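Local coordinates for protein putative transcriptional regulator (Streptomyces coelicolor, PDB 2ZB9) that probably binds cis-regulatory DNA as a dimeric transcription factor of the TetR family, through an N-terminal helix-turn-helix domain, at residues V28-E34 with V49-V55; F85-V91 with R147-A151; R141-A145 with V163-D168; A173-R177 with F189-L193. All blocks are in the same frame, centred on the assembly; numbering follows the deposited sequence.

Contact 1 (V28-E34 with V49-V55); sequences VLHAVGE and VARVSGV
This is apolar helix-helix packing inside the N-terminal DNA-binding domain. Helix 20-39 supplies residues 28-34, and helix 46-53 ends within 49-55. The short axes pass 9.4 Å apart, with 116° between their N-to-C directions. The closest CA pairs are Val28-Ser53 at 5.8 Å and Val32-Val49 at 6.4 Å. Val28, Val32, Val49 and Val55 all take the t rotamer. Val28 CG1 meets Val49 CG1 at 3.6 Å, and Val28 CG2 meets Val55 CG2 at 3.9 Å. Val32 CG2 lies 3.9 Å from Val49 CG2. Nearer the surface, Ala31 CB sits 4.2 Å from Val52 CG1. Gly54 leaves the helix with positive phi (89°). Ser53, with chi1 p, bonds from OG to Val49 O at 2.8 Å. The same Ser53 OG accepts a hydrogen bond from Val55 N at 3.2 Å, forming an ST turn. Leu60 of helix 57-63 and Leu70 of helix 67-83 extend this core. Residues 49-55 lie in the predicted helix-turn-helix, and the glycine turn after its first helix is typical of that motif.

Contact 2 (F85-V91 with R147-A151); sequences FPDTGDV and RLRHA
Arg147 holds the loop that links helix 67-83 to helix 91-108. Arg147 NE donates to Pro86 O at 3.0 Å, near the guanidinium plane. Asp87 OD2 lies over one face of the guanidinium, 3.5 Å from Arg147 NE, so this salt bridge is one of charge alone. Arg147 NH2 has its own salt bridge to Asp94 of helix 91-108. The arginine reaches the loop with chi1 t, chi2 p and chi3 t. Asp87 OD2 also comes within 3.0 Å of His150 CD2, at the ring edge. Gly89 turns the loop with positive phi (100°), and Asp90 N-caps the next helix through Ala93 N. Packing closes both ends. Phe85 CD2 touches Arg147 CG at 3.7 Å, and Val91 CG2 meets Ala151 CB at 3.7 Å. The matching CA pairs are Phe85-Arg147 at 6.8 Å and Val91-Ala151 at 6.1 Å. Residues 147-151 are helical. The contact fastens an interhelical loop to helix 126-153 in the all-helical C-terminal domain of a TetR-family regulator.

Contact 3 (R141-A145 with V163-D168); sequences RALAA and VQVLVD
Two helices of the TetR-type C-terminal domain cross here, at the dimer interface. Residues 141-145 belong to helix 126-153, and residues 163-168 open helix 163-179. The short axes approach to 9.4 Å, with an angle of 114° between their N-to-C directions. The nearest CA pairs are Ala145-Val163 at 5.6 Å and Ala144-Val167 at 6.8 Å. Arg141 comes first and makes the polar bonds. It extends with chi1 m and chi2 and chi3 t, so its guanidinium reaches the second helix. Arg141 NH2 donates to Asp168 OD1 at a very short 2.4 Å, and Arg141 NH1 reaches Asp168 OD2 at 3.3 Å. Together they form a two-pronged salt bridge. Arg141 NH1 also donates to Gln164 OE1 at 2.9 Å. Val167 CG1 lies over one face of the guanidinium, 3.8 Å from Arg141 NH1. Asp168 has further partners in the second subunit: Arg177 of that chain forms a salt bridge and His176 of that chain a hydrogen bond. The charge pair is thereby built into the dimer interface. Ala144 follows, with its CB 4.2 Å from Val167 CG2. Its small side chain also packs on Phe85. Ala145 sits closest to the start of the second helix. Ala145 CB is 4.0 Å from Val163 CG2 and 3.4 Å from Gln164 NE2.

Contact 4 (A173-R177 with F189-L193); sequences AVYHR and FVTAL
The ring of Phe189 is the main bump. With chi1 t it projects from helix 187-199 onto the surface of helix 163-179. Its edge meets the backbone there, with Phe189 CZ 3.7 Å from Ala173 O and Phe189 CE2 3.9 Å from Val174 CA. The small Ala173 leaves room for the ring. Arg177 covers one ring face. The Arg177 guanidinium lies flat on the Phe189 ring, centres 3.9 Å apart and planes at 16°. This gives an off-centre cation-pi contact, while Arg177 CD sits over the Phe189 ring centroid at 4.0 Å as a CH-pi contact. These helices are the last two of the TetR-type C-terminal domain and help form its dimer interface. Arg177 carries its charge to Asp168 of the second subunit, and its NH1 bonds to Pro184 O. The short axes are 11.6 Å apart at closest, with 145° between their N-to-C directions. Leu193, one turn beyond Phe189, fills the neighbouring hollow with chi1 m and chi2 t. Leu193 CD1 meets Val174 CG2 at 3.6 Å, and Leu193 CD2 meets Ala173 CB at 3.7 Å. Val174 CG2 also touches Phe189 CE2 at 4.0 Å.

From the N terminus, contact 1 closes a short loop between the first two helices, within the DNA-binding domain. It stands apart, its centre at least 31 Å from the centres of the other three. Contact 2 then closes the longest loop, returning helix 126-153 to the linker at 85-91. Contact 3 opens within that loop and closes beyond it, so the two cross. They touch directly, through Phe85 on Ala144 and Leu148 on Val163. Contact 4 follows in series, closing the short connection from helix 163-179 to helix 187-199, and shares helix 163-179 with contact 3. Contacts 2 to 4 tie the C-terminal domain together. Contacts 3 and 4 meet across the dimer, where Asp168 pairs with Arg177 of the second subunit.

Contact 1 (V28-E34 with V49-V55)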
loop_
_atom_site.group_PDB
_atom_site.type_symbol
_atom_site.label_atom_id
_atom_site.label_comp_id
_atom_site.label_asym_id
_atom_site.label_seq_id
_atom_site.Cartn_x
_atom_site.Cartn_y
_atom_site.Cartn_z
ATOM N N VAL A 28 -6.909 -26.125 -14.351
ATOM C CA VAL A 28 -6.601 -24.919 -15.110
ATOM C C VAL A 28 -5.933 -23.904 -14.189
ATOM O O VAL A 28 -4.892 -23.342 -14.521
ATOM C CB VAL A 28 -7.881 -24.299 -15.713
ATOM C CG1 VAL A 28 -7.555 -22.976 -16.396
ATOM C CG2 VAL A 28 -8.502 -25.266 -16.703
ATOM N N LEU A 29 -6.538 -23.680 -13.027
ATOM C CA LEU A 29 -6.006 -22.738 -12.047
ATOM C C LEU A 29 -4.583 -23.150 -11.652
ATOM O O LEU A 29 -3.707 -22.307 -11.443
ATOM C CB LEU A 29 -6.931 -22.707 -10.829
ATOM C CG LEU A 29 -7.505 -21.369 -10.347
ATOM C CD1 LEU A 29 -7.734 -20.415 -11.499
ATOM C CD2 LEU A 29 -8.796 -21.638 -9.598
ATOM N N HIS A 30 -4.344 -24.454 -11.568
ATOM C CA HIS A 30 -3.011 -24.940 -11.231
ATOM C C HIS A 30 -2.052 -24.572 -12.362
ATOM O O HIS A 30 -0.924 -24.139 -12.119
ATOM C CB HIS A 30 -3.010 -26.459 -11.054
ATOM C CG HIS A 30 -1.651 -27.023 -10.776
ATOM N ND1 HIS A 30 -1.056 -26.951 -9.536
ATOM C CD2 HIS A 30 -0.750 -27.617 -11.592
ATOM C CE1 HIS A 30 0.155 -27.476 -9.598
ATOM N NE2 HIS A 30 0.365 -27.888 -10.835
ATOM N N ALA A 31 -2.500 -24.747 -13.603
ATOM C CA ALA A 31 -1.660 -24.416 -14.748
ATOM C C ALA A 31 -1.374 -22.919 -14.760
ATOM O O ALA A 31 -0.259 -22.501 -15.063
ATOM C CB ALA A 31 -2.340 -24.831 -16.051
ATOM N N VAL A 32 -2.383 -22.110 -14.440
ATOM C CA VAL A 32 -2.199 -20.662 -14.419
ATOM C C VAL A 32 -1.158 -20.249 -13.379
ATOM O O VAL A 32 -0.266 -19.449 -13.667
ATOM C CB VAL A 32 -3.508 -19.928 -14.093
ATOM C CG1 VAL A 32 -3.243 -18.424 -13.975
ATOM C CG2 VAL A 32 -4.544 -20.205 -15.175
ATOM N N GLY A 33 -1.278 -20.799 -12.174
ATOM C CA GLY A 33 -0.348 -20.467 -11.114
ATOM C C GLY A 33 1.080 -20.826 -11.467
ATOM O O GLY A 33 2.004 -20.053 -11.201
ATOM N N GLU A 34 1.257 -21.997 -12.074
ATOM C CA GLU A 34 2.575 -22.486 -12.469
ATOM C C GLU A 34 3.221 -21.577 -13.516
ATOM O O GLU A 34 4.401 -21.229 -13.414
ATOM C CB GLU A 34 2.454 -23.914 -13.019
ATOM C CG GLU A 34 3.046 -24.103 -14.416
ATOM C CD GLU A 34 2.150 -24.927 -15.337
ATOM O OE1 GLU A 34 2.016 -26.155 -15.108
ATOM O OE2 GLU A 34 1.577 -24.337 -16.287
ATOM N N VAL A 49 -2.678 -21.079 -21.650
ATOM C CA VAL A 49 -3.325 -21.875 -20.612
ATOM C C VAL A 49 -4.139 -23.011 -21.235
ATOM O O VAL A 49 -4.130 -24.143 -20.743
ATOM C CB VAL A 49 -4.270 -21.003 -19.748
ATOM C CG1 VAL A 49 -5.096 -21.888 -18.812
ATOM C CG2 VAL A 49 -3.452 -19.991 -18.947
ATOM N N ALA A 50 -4.848 -22.706 -22.315
ATOM C CA ALA A 50 -5.658 -23.713 -22.983
ATOM C C ALA A 50 -4.783 -24.844 -23.517
ATOM O O ALA A 50 -5.141 -26.013 -23.403
ATOM C CB ALA A 50 -6.445 -23.080 -24.119
ATOM N N ARG A 51 -3.634 -24.498 -24.089
ATOM C CA ARG A 51 -2.729 -25.503 -24.640
ATOM C C ARG A 51 -2.133 -26.379 -23.549
ATOM O O ARG A 51 -2.089 -27.598 -23.672
ATOM C CB ARG A 51 -1.593 -24.833 -25.426
ATOM C CG ARG A 51 -0.631 -25.825 -26.084
ATOM C CD ARG A 51 0.388 -25.138 -26.988
ATOM N NE ARG A 51 1.293 -24.265 -26.244
ATOM C CZ ARG A 51 2.236 -24.696 -25.411
ATOM N NH1 ARG A 51 2.411 -25.997 -25.209
ATOM N NH2 ARG A 51 3.003 -23.822 -24.771
ATOM N N VAL A 52 -1.684 -25.738 -22.479
ATOM C CA VAL A 52 -1.063 -26.425 -21.356
ATOM C C VAL A 52 -2.014 -27.310 -20.553
ATOM O O VAL A 52 -1.622 -28.375 -20.069
ATOM C CB VAL A 52 -0.420 -25.402 -20.394
ATOM C CG1 VAL A 52 0.171 -26.111 -19.199
ATOM C CG2 VAL A 52 0.659 -24.611 -21.127
ATOM N N SER A 53 -3.261 -26.876 -20.407
ATOM C CA SER A 53 -4.233 -27.640 -19.629
ATOM C C SER A 53 -5.043 -28.641 -20.450
ATOM O O SER A 53 -5.521 -29.640 -19.917
ATOM C CB SER A 53 -5.194 -26.687 -18.918
ATOM O OG SER A 53 -6.016 -26.010 -19.854
ATOM N N GLY A 54 -5.205 -28.369 -21.740
ATOM C CA GLY A 54 -5.982 -29.258 -22.588
ATOM C C GLY A 54 -7.450 -28.866 -22.592
ATOM O O GLY A 54 -8.287 -29.557 -23.164
ATOM N N VAL A 55 -7.765 -27.752 -21.940
ATOM C CA VAL A 55 -9.138 -27.257 -21.874
ATOM C C VAL A 55 -9.283 -26.124 -22.891
ATOM O O VAL A 55 -8.415 -25.256 -22.992
ATOM C CB VAL A 55 -9.462 -26.747 -20.449
ATOM C CG1 VAL A 55 -10.890 -26.191 -20.390
ATOM C CG2 VAL A 55 -9.279 -27.891 -19.441
#

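Contact 2 (F85-V91 with R147-A151)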
loop_
_atom_site.group_PDB
_atom_site.type_symbol
_atom_site.label_atom_id
_atom_site.label_comp_id
_atom_site.label_asym_id
_atom_site.label_seq_id
_atom_site.Cartn_x
_atom_site.Cartn_y
_atom_site.Cartn_z
ATOM N N PHE A 85 -3.399 -19.171 7.504
ATOM C CA PHE A 85 -3.139 -18.787 8.888
ATOM C C PHE A 85 -3.070 -19.922 9.892
ATOM O O PHE A 85 -4.013 -20.700 10.035
ATOM C CB PHE A 85 -4.191 -17.786 9.392
ATOM C CG PHE A 85 -4.004 -16.394 8.872
ATOM C CD1 PHE A 85 -4.474 -16.035 7.611
ATOM C CD2 PHE A 85 -3.304 -15.451 9.621
ATOM C CE1 PHE A 85 -4.244 -14.761 7.099
ATOM C CE2 PHE A 85 -3.071 -14.181 9.118
ATOM C CZ PHE A 85 -3.545 -13.834 7.848
ATOM N N PRO A 86 -1.943 -20.036 10.602
ATOM C CA PRO A 86 -1.848 -21.106 11.592
ATOM C C PRO A 86 -2.850 -20.698 12.665
ATOM O O PRO A 86 -3.055 -19.507 12.891
ATOM C CB PRO A 86 -0.412 -20.983 12.102
ATOM C CG PRO A 86 0.318 -20.346 10.961
ATOM C CD PRO A 86 -0.667 -19.311 10.483
ATOM N N ASP A 87 -3.480 -21.663 13.318
ATOM C CA ASP A 87 -4.442 -21.337 14.361
ATOM C C ASP A 87 -4.140 -22.269 15.527
ATOM O O ASP A 87 -4.889 -23.200 15.806
ATOM C CB ASP A 87 -5.868 -21.539 13.841
ATOM C CG ASP A 87 -6.902 -20.794 14.669
ATOM O OD1 ASP A 87 -8.105 -20.878 14.339
ATOM O OD2 ASP A 87 -6.518 -20.123 15.648
ATOM N N THR A 88 -3.026 -21.994 16.198
ATOM C CA THR A 88 -2.546 -22.797 17.315
ATOM C C THR A 88 -2.971 -22.310 18.697
ATOM O O THR A 88 -2.738 -22.993 19.692
ATOM C CB THR A 88 -1.012 -22.847 17.305
ATOM O OG1 THR A 88 -0.495 -21.565 17.684
ATOM C CG2 THR A 88 -0.504 -23.182 15.911
ATOM N N GLY A 89 -3.576 -21.129 18.764
ATOM C CA GLY A 89 -3.991 -20.594 20.048
ATOM C C GLY A 89 -3.013 -19.558 20.577
ATOM O O GLY A 89 -3.146 -19.093 21.706
ATOM N N ASP A 90 -2.015 -19.206 19.770
ATOM C CA ASP A 90 -1.021 -18.198 20.153
ATOM C C ASP A 90 -0.991 -17.177 19.016
ATOM O O ASP A 90 -0.260 -17.346 18.041
ATOM C CB ASP A 90 0.365 -18.838 20.312
ATOM C CG ASP A 90 1.424 -17.846 20.798
ATOM O OD1 ASP A 90 1.357 -16.654 20.431
ATOM O OD2 ASP A 90 2.342 -18.262 21.537
ATOM N N VAL A 91 -1.780 -16.115 19.144
ATOM C CA VAL A 91 -1.854 -15.113 18.090
ATOM C C VAL A 91 -0.520 -14.467 17.724
ATOM O O VAL A 91 -0.285 -14.167 16.560
ATOM C CB VAL A 91 -2.895 -14.013 18.432
ATOM C CG1 VAL A 91 -2.430 -13.189 19.629
ATOM C CG2 VAL A 91 -3.133 -13.134 17.212
ATOM N N ARG A 147 -8.781 -14.794 11.454
ATOM C CA ARG A 147 -7.798 -15.264 12.421
ATOM C C ARG A 147 -7.767 -14.290 13.601
ATOM O O ARG A 147 -7.745 -14.702 14.759
ATOM C CB ARG A 147 -6.406 -15.340 11.786
ATOM C CG ARG A 147 -5.312 -15.726 12.774
ATOM C CD ARG A 147 -5.574 -17.116 13.358
ATOM N NE ARG A 147 -4.640 -17.470 14.423
ATOM C CZ ARG A 147 -4.828 -17.198 15.711
ATOM N NH1 ARG A 147 -5.922 -16.564 16.110
ATOM N NH2 ARG A 147 -3.925 -17.572 16.608
ATOM N N LEU A 148 -7.774 -12.997 13.290
ATOM C CA LEU A 148 -7.748 -11.944 14.306
ATOM C C LEU A 148 -8.978 -11.972 15.219
ATOM O O LEU A 148 -8.856 -11.834 16.439
ATOM C CB LEU A 148 -7.616 -10.576 13.622
ATOM C CG LEU A 148 -6.204 -10.009 13.411
ATOM C CD1 LEU A 148 -5.174 -11.115 13.340
ATOM C CD2 LEU A 148 -6.181 -9.152 12.155
ATOM N N ARG A 149 -10.160 -12.144 14.636
ATOM C CA ARG A 149 -11.375 -12.208 15.441
ATOM C C ARG A 149 -11.335 -13.428 16.356
ATOM O O ARG A 149 -11.839 -13.386 17.484
ATOM C CB ARG A 149 -12.632 -12.287 14.565
ATOM C CG ARG A 149 -13.067 -10.969 13.940
ATOM C CD ARG A 149 -14.539 -11.043 13.540
ATOM N NE ARG A 149 -14.796 -12.118 12.583
ATOM C CZ ARG A 149 -14.543 -12.032 11.278
ATOM N NH1 ARG A 149 -14.033 -10.917 10.773
ATOM N NH2 ARG A 149 -14.794 -13.063 10.478
ATOM N N HIS A 150 -10.748 -14.520 15.875
ATOM C CA HIS A 150 -10.655 -15.729 16.687
ATOM C C HIS A 150 -9.820 -15.420 17.929
ATOM O O HIS A 150 -10.193 -15.783 19.038
ATOM C CB HIS A 150 -10.028 -16.879 15.888
ATOM C CG HIS A 150 -10.045 -18.193 16.607
ATOM N ND1 HIS A 150 -11.171 -18.687 17.232
ATOM C CD2 HIS A 150 -9.079 -19.123 16.790
ATOM C CE1 HIS A 150 -10.898 -19.863 17.767
ATOM N NE2 HIS A 150 -9.634 -20.151 17.512
ATOM N N ALA A 151 -8.697 -14.736 17.740
ATOM C CA ALA A 151 -7.844 -14.364 18.863
ATOM C C ALA A 151 -8.635 -13.462 19.808
ATOM O O ALA A 151 -8.527 -13.584 21.026
ATOM C CB ALA A 151 -6.603 -13.633 18.362
#

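Contact 3 (R141-A145 with V163-D168)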
loop_
_atom_site.group_PDB
_atom_site.type_symbol
_atom_site.label_atom_id
_atom_site.label_comp_id
_atom_site.label_asym_id
_atom_site.label_seq_id
_atom_site.Cartn_x
_atom_site.Cartn_y
_atom_site.Cartn_z
ATOM N N ARG A 141 -8.074 -10.490 3.050
ATOM C CA ARG A 141 -8.507 -9.730 4.218
ATOM C C ARG A 141 -9.419 -10.516 5.137
ATOM O O ARG A 141 -9.247 -10.488 6.354
ATOM C CB ARG A 141 -9.256 -8.473 3.802
ATOM C CG ARG A 141 -8.379 -7.316 3.452
ATOM C CD ARG A 141 -9.182 -6.039 3.570
ATOM N NE ARG A 141 -8.330 -4.892 3.346
ATOM C CZ ARG A 141 -8.031 -3.986 4.265
ATOM N NH1 ARG A 141 -8.522 -4.078 5.497
ATOM N NH2 ARG A 141 -7.224 -2.993 3.940
ATOM N N ALA A 142 -10.408 -11.187 4.554
ATOM C CA ALA A 142 -11.360 -11.968 5.336
ATOM C C ALA A 142 -10.631 -13.068 6.089
ATOM O O ALA A 142 -10.957 -13.366 7.233
ATOM C CB ALA A 142 -12.434 -12.570 4.420
ATOM N N LEU A 143 -9.639 -13.668 5.437
ATOM C CA LEU A 143 -8.845 -14.742 6.033
ATOM C C LEU A 143 -8.078 -14.183 7.237
ATOM O O LEU A 143 -8.035 -14.790 8.302
ATOM C CB LEU A 143 -7.869 -15.297 4.985
ATOM C CG LEU A 143 -7.965 -16.731 4.436
ATOM C CD1 LEU A 143 -9.338 -17.362 4.681
ATOM C CD2 LEU A 143 -7.632 -16.695 2.945
ATOM N N ALA A 144 -7.481 -13.011 7.067
ATOM C CA ALA A 144 -6.739 -12.385 8.151
ATOM C C ALA A 144 -7.671 -11.907 9.279
ATOM O O ALA A 144 -7.427 -12.170 10.461
ATOM C CB ALA A 144 -5.924 -11.218 7.606
ATOM N N ALA A 145 -8.744 -11.210 8.916
ATOM C CA ALA A 145 -9.682 -10.704 9.915
ATOM C C ALA A 145 -10.264 -11.861 10.722
ATOM O O ALA A 145 -10.512 -11.736 11.921
ATOM C CB ALA A 145 -10.794 -9.919 9.235
ATOM N N VAL A 163 -10.628 -5.423 14.020
ATOM C CA VAL A 163 -9.626 -6.237 13.335
ATOM C C VAL A 163 -9.290 -5.787 11.911
ATOM O O VAL A 163 -8.183 -6.009 11.438
ATOM C CB VAL A 163 -10.041 -7.734 13.324
ATOM C CG1 VAL A 163 -10.111 -8.246 14.748
ATOM C CG2 VAL A 163 -11.382 -7.915 12.627
ATOM N N GLN A 164 -10.232 -5.153 11.228
ATOM C CA GLN A 164 -9.967 -4.681 9.872
ATOM C C GLN A 164 -8.867 -3.628 9.876
ATOM O O GLN A 164 -8.082 -3.541 8.932
ATOM C CB GLN A 164 -11.231 -4.099 9.239
ATOM C CG GLN A 164 -12.156 -5.148 8.632
ATOM C CD GLN A 164 -11.451 -6.025 7.618
ATOM O OE1 GLN A 164 -10.488 -5.604 6.979
ATOM N NE2 GLN A 164 -11.938 -7.250 7.454
ATOM N N VAL A 165 -8.809 -2.824 10.935
ATOM C CA VAL A 165 -7.771 -1.803 11.036
ATOM C C VAL A 165 -6.422 -2.504 11.184
ATOM O O VAL A 165 -5.435 -2.101 10.577
ATOM C CB VAL A 165 -7.989 -0.870 12.264
ATOM C CG1 VAL A 165 -6.838 0.158 12.356
ATOM C CG2 VAL A 165 -9.335 -0.154 12.152
ATOM N N LEU A 166 -6.384 -3.555 11.998
ATOM C CA LEU A 166 -5.141 -4.298 12.219
ATOM C C LEU A 166 -4.585 -4.813 10.899
ATOM O O LEU A 166 -3.382 -4.767 10.660
ATOM C CB LEU A 166 -5.375 -5.479 13.161
ATOM C CG LEU A 166 -5.906 -5.164 14.561
ATOM C CD1 LEU A 166 -6.057 -6.467 15.342
ATOM C CD2 LEU A 166 -4.943 -4.219 15.289
ATOM N N VAL A 167 -5.469 -5.311 10.043
ATOM C CA VAL A 167 -5.048 -5.814 8.747
ATOM C C VAL A 167 -4.169 -4.792 8.022
ATOM O O VAL A 167 -3.134 -5.139 7.456
ATOM C CB VAL A 167 -6.268 -6.151 7.859
ATOM C CG1 VAL A 167 -5.798 -6.541 6.465
ATOM C CG2 VAL A 167 -7.078 -7.285 8.488
ATOM N N ASP A 168 -4.580 -3.529 8.039
ATOM C CA ASP A 168 -3.814 -2.481 7.373
ATOM C C ASP A 168 -2.532 -2.123 8.106
ATOM O O ASP A 168 -1.595 -1.607 7.502
ATOM C CB ASP A 168 -4.675 -1.230 7.214
ATOM C CG ASP A 168 -5.836 -1.453 6.271
ATOM O OD1 ASP A 168 -5.585 -1.633 5.054
ATOM O OD2 ASP A 168 -6.990 -1.462 6.749
#

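Contact 4 (A173-R177 with F189-L193)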
loop_
_atom_site.group_PDB
_atom_site.type_symbol
_atom_site.label_atom_id
_atom_site.label_comp_id
_atom_site.label_asym_id
_atom_site.label_seq_id
_atom_site.Cartn_x
_atom_site.Cartn_y
_atom_site.Cartn_z
ATOM N N ALA A 173 1.067 -2.361 5.927
ATOM C CA ALA A 173 2.367 -1.735 6.196
ATOM C C ALA A 173 3.442 -2.355 5.312
ATOM O O ALA A 173 4.340 -1.661 4.838
ATOM C CB ALA A 173 2.747 -1.914 7.671
ATOM N N VAL A 174 3.362 -3.669 5.115
ATOM C CA VAL A 174 4.323 -4.381 4.273
ATOM C C VAL A 174 4.122 -3.966 2.813
ATOM O O VAL A 174 5.083 -3.636 2.113
ATOM C CB VAL A 174 4.136 -5.918 4.366
ATOM C CG1 VAL A 174 5.156 -6.626 3.465
ATOM C CG2 VAL A 174 4.285 -6.377 5.810
ATOM N N TYR A 175 2.872 -3.994 2.355
ATOM C CA TYR A 175 2.565 -3.599 0.987
ATOM C C TYR A 175 3.100 -2.195 0.735
ATOM O O TYR A 175 3.684 -1.917 -0.313
ATOM C CB TYR A 175 1.052 -3.595 0.746
ATOM C CG TYR A 175 0.442 -4.943 0.415
ATOM C CD1 TYR A 175 0.774 -5.609 -0.761
ATOM C CD2 TYR A 175 -0.484 -5.541 1.272
ATOM C CE1 TYR A 175 0.200 -6.843 -1.080
ATOM C CE2 TYR A 175 -1.064 -6.776 0.965
ATOM C CZ TYR A 175 -0.714 -7.420 -0.214
ATOM O OH TYR A 175 -1.269 -8.645 -0.520
ATOM N N HIS A 176 2.908 -1.308 1.705
ATOM C CA HIS A 176 3.361 0.065 1.543
ATOM C C HIS A 176 4.868 0.177 1.387
ATOM O O HIS A 176 5.358 0.888 0.505
ATOM C CB HIS A 176 2.897 0.921 2.720
ATOM C CG HIS A 176 3.366 2.339 2.652
ATOM N ND1 HIS A 176 4.372 2.830 3.454
ATOM C CD2 HIS A 176 2.972 3.370 1.865
ATOM C CE1 HIS A 176 4.577 4.103 3.166
ATOM N NE2 HIS A 176 3.741 4.455 2.206
ATOM N N ARG A 177 5.612 -0.520 2.233
ATOM C CA ARG A 177 7.059 -0.452 2.126
ATOM C C ARG A 177 7.491 -1.130 0.823
ATOM O O ARG A 177 8.516 -0.773 0.243
ATOM C CB ARG A 177 7.725 -1.098 3.348
ATOM C CG ARG A 177 9.191 -0.738 3.493
ATOM C CD ARG A 177 9.803 -1.204 4.823
ATOM N NE ARG A 177 9.537 -0.300 5.945
ATOM C CZ ARG A 177 10.248 -0.291 7.072
ATOM N NH1 ARG A 177 11.262 -1.132 7.218
ATOM N NH2 ARG A 177 9.950 0.550 8.055
ATOM N N PHE A 189 11.730 -5.913 10.409
ATOM C CA PHE A 189 10.569 -5.103 10.094
ATOM C C PHE A 189 9.312 -5.887 10.471
ATOM O O PHE A 189 8.450 -5.397 11.203
ATOM C CB PHE A 189 10.574 -4.767 8.601
ATOM C CG PHE A 189 9.307 -4.135 8.112
ATOM C CD1 PHE A 189 8.819 -2.974 8.695
ATOM C CD2 PHE A 189 8.613 -4.691 7.042
ATOM C CE1 PHE A 189 7.655 -2.373 8.220
ATOM C CE2 PHE A 189 7.448 -4.099 6.557
ATOM C CZ PHE A 189 6.970 -2.936 7.149
ATOM N N VAL A 190 9.227 -7.112 9.972
ATOM C CA VAL A 190 8.100 -7.985 10.249
ATOM C C VAL A 190 7.861 -8.152 11.747
ATOM O O VAL A 190 6.750 -7.946 12.230
ATOM C CB VAL A 190 8.331 -9.374 9.632
ATOM C CG1 VAL A 190 7.287 -10.356 10.138
ATOM C CG2 VAL A 190 8.280 -9.273 8.115
ATOM N N THR A 191 8.908 -8.525 12.477
ATOM C CA THR A 191 8.791 -8.731 13.914
ATOM C C THR A 191 8.336 -7.475 14.643
ATOM O O THR A 191 7.518 -7.555 15.556
ATOM C CB THR A 191 10.125 -9.218 14.523
ATOM O OG1 THR A 191 10.536 -10.417 13.856
ATOM C CG2 THR A 191 9.960 -9.520 16.000
ATOM N N ALA A 192 8.852 -6.320 14.232
ATOM C CA ALA A 192 8.480 -5.052 14.858
ATOM C C ALA A 192 7.009 -4.701 14.621
ATOM O O ALA A 192 6.354 -4.118 15.487
ATOM C CB ALA A 192 9.380 -3.921 14.338
ATOM N N LEU A 193 6.491 -5.052 13.450
ATOM C CA LEU A 193 5.094 -4.766 13.131
ATOM C C LEU A 193 4.174 -5.424 14.150
ATOM O O LEU A 193 3.227 -4.810 14.627
ATOM C CB LEU A 193 4.731 -5.285 11.739
ATOM C CG LEU A 193 5.348 -4.621 10.507
ATOM C CD1 LEU A 193 4.854 -5.369 9.260
ATOM C CD2 LEU A 193 4.949 -3.149 10.438
#